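Local coordinates for conserved hypothetical protein (PDB 2FNA) that probably binds and hydrolyses ATP as an archaeal AAA+ ATPase of the P-loop class, here holding ADP and magnesium, at residues A[123-128]-A[158-163]; A[130-135]-A[169-174]; A[55-60]-A[137-142]. All coordinates share one frame; numbering follows the deposited sequence. Where two conformers were deposited one is given.

Interaction 1 of 3, residues A[123-128]-A[158-163]; sequences SFANLL and LPALAY
A125 and A160 mark where helices 124-133 and 158-167 come together, their CA atoms 4.7 Å apart while the axes of the two short segments run in broadly the same direction, crossing at -32° with a closest approach of 9.0 Å. With only methyl groups for side chains at this point, the two backbones can come this near. The methyl of A160 lies against the neighbouring helix itself, with CB 3.8 Å from the backbone N of A125 and 4.0 Å from A125 CB.

The larger groups around this pair meet it in different ways. With CG anti to the backbone N (chi1 -165°), the ring of F124 starts out beside the carbonyl carbon, and its edge meets the A160 methyl, CD2 to CB 4.0 Å. A methyl of L161, CD2, lies near the same ring plane at the CE2 corner. One face of that ring is covered from within its own helix by L128, one turn further on, whose CD2 sits above the plane toward the rim.

Both helices lead into strands of the parallel alpha/beta sheet of the P-loop NTPase fold, and they lie beside each other on one side of it. L128 and L161 both reach down to F173 of strand 171-177, while F124 also touches L81 of helix 74-91.

Y163 closes off the more exposed side. Its CD2 approaches A125 CB obliquely at 4.0 Å; the hydroxyl then hydrogen-bonds to E129 OE1, tying the tip of the ring to the first helix. That helix starts just after S123, its N-cap, whose OG accepts from N126 N at 3.2 Å.

Interaction 2 of 3, residues A[130-135]-A[169-174]; sequences SFEQAS and KRIKFI
E132 and R170 grip each other through two hydrogen bonds that use different parts of each residue, where the C-terminal part of helix 124-133 meets the start of strand 171-177 in the parallel alpha/beta sheet of a P-loop NTPase. The guanidinium NH2 of R170 gives a hydrogen bond to the backbone O of E132 at 3.0 Å. That oxygen lies almost in the guanidinium plane, although the donor stands above the carbonyl plane. With backbone and side chain exchanged, E132 OE1 accepts from the backbone N of R170 at 3.0 Å, and is met from above the carboxylate plane.

The two side chains cross at about a right angle, with E132 CG over one face of the guanidinium and 3.5 Å from NH2. Carboxylate and guanidinium planes are 42° apart, and E132 OE2 remains 4.2 Å from R170 NH2; this oxygen is well off the guanidinium plane, so the attraction is probably one of charge without a hydrogen bond. A cation beside carbonyls at the end of a helix is also likely to be favoured by the helix dipole.

E132 has CG anti to its backbone N (chi1 160°) and continues extended, whereas R170 bends at chi3 (-66°), which places NE. This NE makes a weak hydrogen bond to S135 O at 3.0 Å, so the guanidinium spans two carbonyl oxygens near the C-terminal end of the helix.

A second shell steadies these groups: S135 OG is hydrogen-bonded to D137 O, the backbone of R170 is bonded to V139 of the next strand, and E132 packs on L168. Deeper in, F131 rests on I141 and L95, while I171 CD1 lies at the edge of the F131 ring, near its plane, and is 4.0 Å from F131 CB.

Interaction 3 of 3, residues A[55-60]-A[137-142]; sequences NLPYIY and DNVIIV. With EDO (1,2-ethanediol), chain E.
P57, I59 and their partners I140 and V142 exchange the backbone hydrogen bonds of a parallel ladder, in which Y58 pairs with I140, I59 with I141 and Y60 with V142. I140 N donates to P57 O, I59 N donates to I140 O at 2.9 Å, and V142 N donates to I59 O. A CA-H...O contact from Y58 CA to I140 O (3.1 Å) supplements them.

Apolar contacts divide between the two faces. On the one carrying I59 and I141, I141 CD1 meets I59 CB at 4.1 Å. On the other, Y58 CB meets I140 CB at 4.0 Å, and V142 CG1 sits over the centre of the Y60 ring, a CH-pi contact 3.8 Å from the centroid and 11° off the normal. Before the strands begin, L56 CD2 packs against D137 CB, and L56 and P57 bury N138 O, which finds no polar partner.

The third group is a bound ethanediol, probably from the crystallisation liquor, at the outermost strand. Y58 N donates to its O2 at 3.0 Å, and O2 returns a weak bond to Y58 O. The Y58 side chain takes the crowded position between backbone N and carbonyl carbon (chi1 69°), and C1 of the diol lies over one ring face toward the rim. An alanine here would probably leave C1 of the ethanediol without the ring beneath it and I51 of helix 43-54 without one of its two tyrosine neighbours.

The hydroxyl of Y60 is hydrogen-bonded to D144 OD2, and the Y60 side chain lies about 6 Å from the bound magnesium ion. Strand 139-144, hydrophobic and ending in this aspartate, fits a Walker B strand, and its place beside edge strand 58-62 matches the 5-1-4-3-2 sheet order of AAA+ ATPases.

In the fold
From the N terminus, segment 55-60 is the first of those in contact, and interaction 3 closes the longest of the three loops when 137-142 returns beside it after 76 residues. Within that loop the chain lays down helix 124-133, where interactions 1 and 2 both begin; they close only later, at 158-163 and 169-174. The segments therefore alternate, and each contact crosses the other two. Interaction 1 joins two helices on one side of the sheet, interaction 2 fixes the end of the first helix to strand 171-177, and interaction 3 pairs edge strand 58-62 with its inner neighbour 139-144. L128 CD2 packs on I141 CD1 between interactions 1 and 3, while a probable backbone bond, I174 N to I141 O, joins 2 and 3.

Interaction 1 of 3, residues A[123-128]-A[158-163]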
# COMPACT_ATOMS: atom_id res chain seq x y z
N SER A 123 16.94 -14.96 13.67
CA SER A 123 15.62 -15.32 14.20
C SER A 123 14.80 -14.05 14.38
O SER A 123 14.99 -13.29 15.36
CB SER A 123 15.74 -16.05 15.54
OG SER A 123 14.45 -16.34 16.06
N PHE A 124 13.90 -13.82 13.44
CA PHE A 124 13.00 -12.67 13.49
C PHE A 124 12.17 -12.73 14.78
O PHE A 124 11.98 -11.69 15.41
CB PHE A 124 12.12 -12.61 12.23
CG PHE A 124 11.42 -11.28 12.01
CD1 PHE A 124 12.14 -10.08 11.92
CD2 PHE A 124 10.02 -11.22 11.86
CE1 PHE A 124 11.48 -8.85 11.71
CE2 PHE A 124 9.35 -10.00 11.66
CZ PHE A 124 10.09 -8.80 11.57
N ALA A 125 11.76 -13.93 15.21
CA ALA A 125 10.96 -14.09 16.44
C ALA A 125 11.72 -13.67 17.71
O ALA A 125 11.14 -13.02 18.60
CB ALA A 125 10.49 -15.50 16.57
N ASN A 126 13.02 -14.00 17.79
CA ASN A 126 13.85 -13.55 18.93
C ASN A 126 14.13 -12.06 18.89
O ASN A 126 14.26 -11.40 19.93
CB ASN A 126 15.19 -14.28 18.95
CG ASN A 126 15.08 -15.72 19.45
OD1 ASN A 126 14.06 -16.14 20.00
ND2 ASN A 126 16.16 -16.47 19.28
N LEU A 127 14.22 -11.53 17.68
CA LEU A 127 14.41 -10.11 17.47
C LEU A 127 13.22 -9.32 18.03
O LEU A 127 13.40 -8.36 18.79
CB LEU A 127 14.63 -9.83 15.99
CG LEU A 127 14.93 -8.39 15.56
CD1 LEU A 127 16.16 -7.80 16.29
CD2 LEU A 127 15.11 -8.29 14.03
N LEU A 128 12.01 -9.74 17.65
CA LEU A 128 10.76 -9.11 18.10
C LEU A 128 10.63 -9.21 19.61
O LEU A 128 10.20 -8.26 20.29
CB LEU A 128 9.56 -9.79 17.47
CG LEU A 128 9.38 -9.71 15.95
CD1 LEU A 128 8.17 -10.53 15.56
CD2 LEU A 128 9.21 -8.29 15.50
N LEU A 158 6.30 -15.99 8.40
CA LEU A 158 4.99 -16.28 8.95
C LEU A 158 5.04 -16.93 10.32
O LEU A 158 4.27 -16.55 11.18
CB LEU A 158 4.13 -17.09 7.97
CG LEU A 158 3.72 -16.43 6.65
CD1 LEU A 158 2.84 -17.37 5.80
CD2 LEU A 158 3.02 -15.11 6.85
N PRO A 159 5.91 -17.95 10.52
CA PRO A 159 5.96 -18.56 11.85
C PRO A 159 6.32 -17.56 12.96
O PRO A 159 5.77 -17.61 14.03
CB PRO A 159 7.01 -19.65 11.71
CG PRO A 159 7.06 -19.95 10.25
CD PRO A 159 6.79 -18.64 9.58
N ALA A 160 7.23 -16.64 12.66
CA ALA A 160 7.59 -15.56 13.59
C ALA A 160 6.42 -14.59 13.85
O ALA A 160 6.18 -14.20 14.98
CB ALA A 160 8.77 -14.81 13.04
N LEU A 161 5.70 -14.23 12.80
CA LEU A 161 4.51 -13.39 12.96
C LEU A 161 3.46 -14.05 13.83
O LEU A 161 2.82 -13.38 14.62
CB LEU A 161 3.90 -13.07 11.59
CG LEU A 161 4.77 -12.20 10.70
CD1 LEU A 161 4.17 -12.03 9.31
CD2 LEU A 161 4.97 -10.85 11.37
N ALA A 162 3.28 -15.38 13.66
CA ALA A 162 2.31 -16.14 14.45
C ALA A 162 2.77 -16.27 15.90
O ALA A 162 1.97 -16.16 16.82
CB ALA A 162 2.12 -17.53 13.85
N TYR A 163 4.06 -16.49 16.10
CA TYR A 163 4.63 -16.54 17.43
C TYR A 163 4.37 -15.23 18.22
O TYR A 163 3.98 -15.25 19.39
CB TYR A 163 6.14 -16.86 17.37
CG TYR A 163 6.77 -16.80 18.74
CD1 TYR A 163 6.57 -17.83 19.64
CD2 TYR A 163 7.49 -15.68 19.16
CE1 TYR A 163 7.10 -17.78 20.91
CE2 TYR A 163 8.02 -15.62 20.45
CZ TYR A 163 7.82 -16.68 21.32
OH TYR A 163 8.32 -16.67 22.60

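Interaction 2 of 3, residues A[130-135]-A[169-174]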
# COMPACT_ATOMS: atom_id res chain seq x y z
N SER A 130 12.97 -9.28 21.71
CA SER A 130 13.92 -8.36 22.36
C SER A 130 13.44 -6.91 22.35
O SER A 130 13.78 -6.14 23.24
CB SER A 130 15.29 -8.45 21.69
OG SER A 130 15.27 -7.82 20.43
N PHE A 131 12.67 -6.53 21.33
CA PHE A 131 12.00 -5.24 21.31
C PHE A 131 11.05 -5.20 22.48
O PHE A 131 11.00 -4.21 23.21
CB PHE A 131 11.17 -5.04 20.04
CG PHE A 131 11.96 -5.03 18.76
CD1 PHE A 131 13.32 -4.83 18.73
CD2 PHE A 131 11.28 -5.20 17.55
CE1 PHE A 131 14.01 -4.81 17.52
CE2 PHE A 131 11.97 -5.17 16.34
CZ PHE A 131 13.34 -4.98 16.33
N GLU A 132 10.30 -6.29 22.65
CA GLU A 132 9.34 -6.43 23.75
C GLU A 132 10.04 -6.41 25.10
O GLU A 132 9.55 -5.77 26.02
CB GLU A 132 8.45 -7.67 23.57
CG GLU A 132 7.78 -8.15 24.86
CD GLU A 132 6.50 -8.92 24.66
OE1 GLU A 132 5.79 -8.66 23.67
OE2 GLU A 132 6.18 -9.77 25.54
N GLN A 133 11.19 -7.08 25.23
CA GLN A 133 11.99 -7.00 26.47
C GLN A 133 12.45 -5.58 26.82
O GLN A 133 12.52 -5.21 27.99
CB GLN A 133 13.23 -7.91 26.41
CG GLN A 133 13.14 -9.16 27.29
CD GLN A 133 12.37 -10.32 26.65
OE1 GLN A 133 12.83 -11.46 26.67
NE2 GLN A 133 11.19 -10.02 26.09
N ALA A 134 12.77 -4.80 25.78
CA ALA A 134 13.34 -3.47 25.93
C ALA A 134 12.29 -2.35 26.16
O ALA A 134 12.66 -1.19 26.41
CB ALA A 134 14.19 -3.15 24.69
N SER A 135 11.01 -2.69 26.11
CA SER A 135 9.94 -1.69 26.07
C SER A 135 8.89 -2.02 27.13
O SER A 135 8.46 -3.16 27.24
CB SER A 135 9.30 -1.66 24.67
OG SER A 135 8.60 -0.45 24.44
N LYS A 169 2.82 -9.91 23.52
CA LYS A 169 1.64 -9.08 23.81
C LYS A 169 1.90 -7.60 23.73
O LYS A 169 0.95 -6.83 23.70
CB LYS A 169 1.05 -9.44 25.17
CG LYS A 169 0.69 -10.94 25.35
CD LYS A 169 -0.51 -11.40 24.48
CE LYS A 169 -0.47 -12.92 24.27
NZ LYS A 169 -1.82 -13.54 24.07
N ARG A 170 3.17 -7.20 23.70
CA ARG A 170 3.54 -5.79 23.45
C ARG A 170 4.04 -5.53 22.03
O ARG A 170 4.58 -4.46 21.79
CB ARG A 170 4.60 -5.30 24.45
CG ARG A 170 4.03 -5.10 25.85
CD ARG A 170 4.96 -4.32 26.75
NE ARG A 170 6.19 -5.05 27.04
CZ ARG A 170 6.28 -6.10 27.85
NH1 ARG A 170 5.20 -6.60 28.46
NH2 ARG A 170 7.46 -6.69 28.04
N ILE A 171 3.87 -6.47 21.12
CA ILE A 171 4.25 -6.28 19.71
C ILE A 171 2.95 -6.16 18.93
O ILE A 171 2.10 -7.06 18.99
CB ILE A 171 5.14 -7.44 19.14
CG1 ILE A 171 6.51 -7.53 19.83
CG2 ILE A 171 5.34 -7.30 17.62
CD1 ILE A 171 7.46 -6.43 19.55
N LYS A 172 2.77 -5.01 18.27
CA LYS A 172 1.59 -4.70 17.48
C LYS A 172 1.99 -4.38 16.04
O LYS A 172 2.71 -3.41 15.80
CB LYS A 172 0.87 -3.50 18.07
CG LYS A 172 0.51 -3.62 19.52
CD LYS A 172 -0.49 -4.72 19.75
CE LYS A 172 -0.85 -4.89 21.24
NZ LYS A 172 -1.47 -6.21 21.32
N PHE A 173 1.55 -5.20 15.09
CA PHE A 173 1.87 -5.00 13.69
C PHE A 173 0.83 -4.17 13.00
O PHE A 173 -0.40 -4.32 13.22
CB PHE A 173 1.92 -6.33 12.94
CG PHE A 173 3.04 -7.23 13.35
CD1 PHE A 173 4.26 -7.16 12.69
CD2 PHE A 173 2.87 -8.16 14.36
CE1 PHE A 173 5.31 -7.96 13.08
CE2 PHE A 173 3.91 -8.99 14.73
CZ PHE A 173 5.13 -8.89 14.08
N ILE A 174 1.31 -3.33 12.09
CA ILE A 174 0.44 -2.67 11.15
C ILE A 174 0.93 -3.03 9.76
O ILE A 174 2.07 -2.72 9.40
CB ILE A 174 0.40 -1.11 11.36
CG1 ILE A 174 -0.16 -0.77 12.73
CG2 ILE A 174 -0.46 -0.44 10.28
CD1 ILE A 174 0.04 0.68 13.09

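Interaction 3 of 3, residues A[55-60]-A[137-142]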
# COMPACT_ATOMS: atom_id res chain seq x y z
N ASN A 55 2.52 7.98 19.92
CA ASN A 55 3.74 8.25 20.69
C ASN A 55 4.26 6.95 21.32
O ASN A 55 4.60 6.86 22.52
CB ASN A 55 3.45 9.32 21.76
CG ASN A 55 4.71 9.90 22.39
OD1 ASN A 55 5.74 10.00 21.74
ND2 ASN A 55 4.62 10.28 23.66
N LEU A 56 4.32 5.92 20.49
CA LEU A 56 4.89 4.64 20.89
C LEU A 56 6.10 4.36 20.01
O LEU A 56 6.11 4.74 18.84
CB LEU A 56 3.87 3.50 20.74
CG LEU A 56 2.73 3.38 21.77
CD1 LEU A 56 1.71 2.36 21.28
CD2 LEU A 56 3.25 3.02 23.14
N PRO A 57 7.09 3.63 20.56
CA PRO A 57 8.23 3.23 19.76
C PRO A 57 7.76 2.42 18.56
O PRO A 57 6.73 1.74 18.62
CB PRO A 57 9.04 2.33 20.69
CG PRO A 57 8.21 2.11 21.89
CD PRO A 57 7.13 3.10 21.93
N TYR A 58 8.48 2.52 17.46
CA TYR A 58 8.07 1.84 16.26
C TYR A 58 9.26 1.60 15.33
O TYR A 58 10.33 2.25 15.45
CB TYR A 58 6.98 2.63 15.54
CG TYR A 58 7.46 3.94 14.93
CD1 TYR A 58 7.47 5.12 15.69
CD2 TYR A 58 7.91 3.99 13.62
CE1 TYR A 58 7.93 6.34 15.14
CE2 TYR A 58 8.38 5.21 13.06
CZ TYR A 58 8.37 6.37 13.82
OH TYR A 58 8.82 7.53 13.26
N ILE A 59 9.04 0.63 14.45
CA ILE A 59 9.91 0.26 13.35
C ILE A 59 9.05 0.45 12.10
O ILE A 59 7.97 -0.09 12.02
CB ILE A 59 10.31 -1.24 13.47
CG1 ILE A 59 11.35 -1.44 14.58
CG2 ILE A 59 10.77 -1.82 12.12
CD1 ILE A 59 12.70 -0.84 14.29
N TYR A 60 9.52 1.23 11.14
CA TYR A 60 8.74 1.48 9.93
C TYR A 60 9.41 0.92 8.70
O TYR A 60 10.37 1.50 8.23
CB TYR A 60 8.53 2.98 9.76
CG TYR A 60 7.39 3.34 8.86
CD1 TYR A 60 7.43 3.05 7.49
CD2 TYR A 60 6.25 3.95 9.38
CE1 TYR A 60 6.37 3.38 6.67
CE2 TYR A 60 5.20 4.30 8.57
CZ TYR A 60 5.26 4.00 7.22
OH TYR A 60 4.21 4.34 6.41
N ASP A 137 6.13 -0.29 26.94
CA ASP A 137 4.97 0.05 26.12
C ASP A 137 4.88 -0.85 24.88
O ASP A 137 5.83 -1.57 24.58
CB ASP A 137 5.09 1.51 25.69
CG ASP A 137 5.30 2.46 26.89
OD1 ASP A 137 4.40 2.51 27.75
OD2 ASP A 137 6.35 3.14 26.96
N ASN A 138 3.74 -0.83 24.19
CA ASN A 138 3.60 -1.49 22.89
C ASN A 138 4.64 -0.94 21.91
O ASN A 138 4.94 0.25 21.91
CB ASN A 138 2.20 -1.26 22.29
CG ASN A 138 1.11 -2.06 22.98
OD1 ASN A 138 1.38 -2.97 23.73
ND2 ASN A 138 -0.14 -1.71 22.70
N VAL A 139 5.20 -1.83 21.09
CA VAL A 139 6.10 -1.41 20.01
C VAL A 139 5.38 -1.79 18.73
O VAL A 139 4.88 -2.89 18.62
CB VAL A 139 7.44 -2.17 20.05
CG1 VAL A 139 8.32 -1.75 18.90
CG2 VAL A 139 8.13 -1.97 21.43
N ILE A 140 5.35 -0.86 17.80
CA ILE A 140 4.61 -1.01 16.57
C ILE A 140 5.59 -1.38 15.49
O ILE A 140 6.65 -0.75 15.34
CB ILE A 140 3.86 0.27 16.22
CG1 ILE A 140 2.93 0.63 17.38
CG2 ILE A 140 3.13 0.12 14.88
CD1 ILE A 140 2.29 1.95 17.26
N ILE A 141 5.24 -2.42 14.74
CA ILE A 141 6.02 -2.86 13.61
C ILE A 141 5.17 -2.61 12.38
O ILE A 141 4.11 -3.23 12.20
CB ILE A 141 6.38 -4.34 13.65
CG1 ILE A 141 6.95 -4.75 15.01
CG2 ILE A 141 7.35 -4.66 12.52
CD1 ILE A 141 8.38 -4.41 15.23
N VAL A 142 5.64 -1.68 11.55
CA VAL A 142 4.93 -1.29 10.36
C VAL A 142 5.58 -1.94 9.17
O VAL A 142 6.80 -1.78 8.93
CB VAL A 142 4.94 0.25 10.16
CG1 VAL A 142 4.19 0.64 8.93
CG2 VAL A 142 4.36 0.94 11.38
C1 EDO E . 11.12 5.50 15.52
O1 EDO E . 12.08 5.71 14.48
C2 EDO E . 11.76 4.81 16.72
O2 EDO E . 10.75 4.53 17.71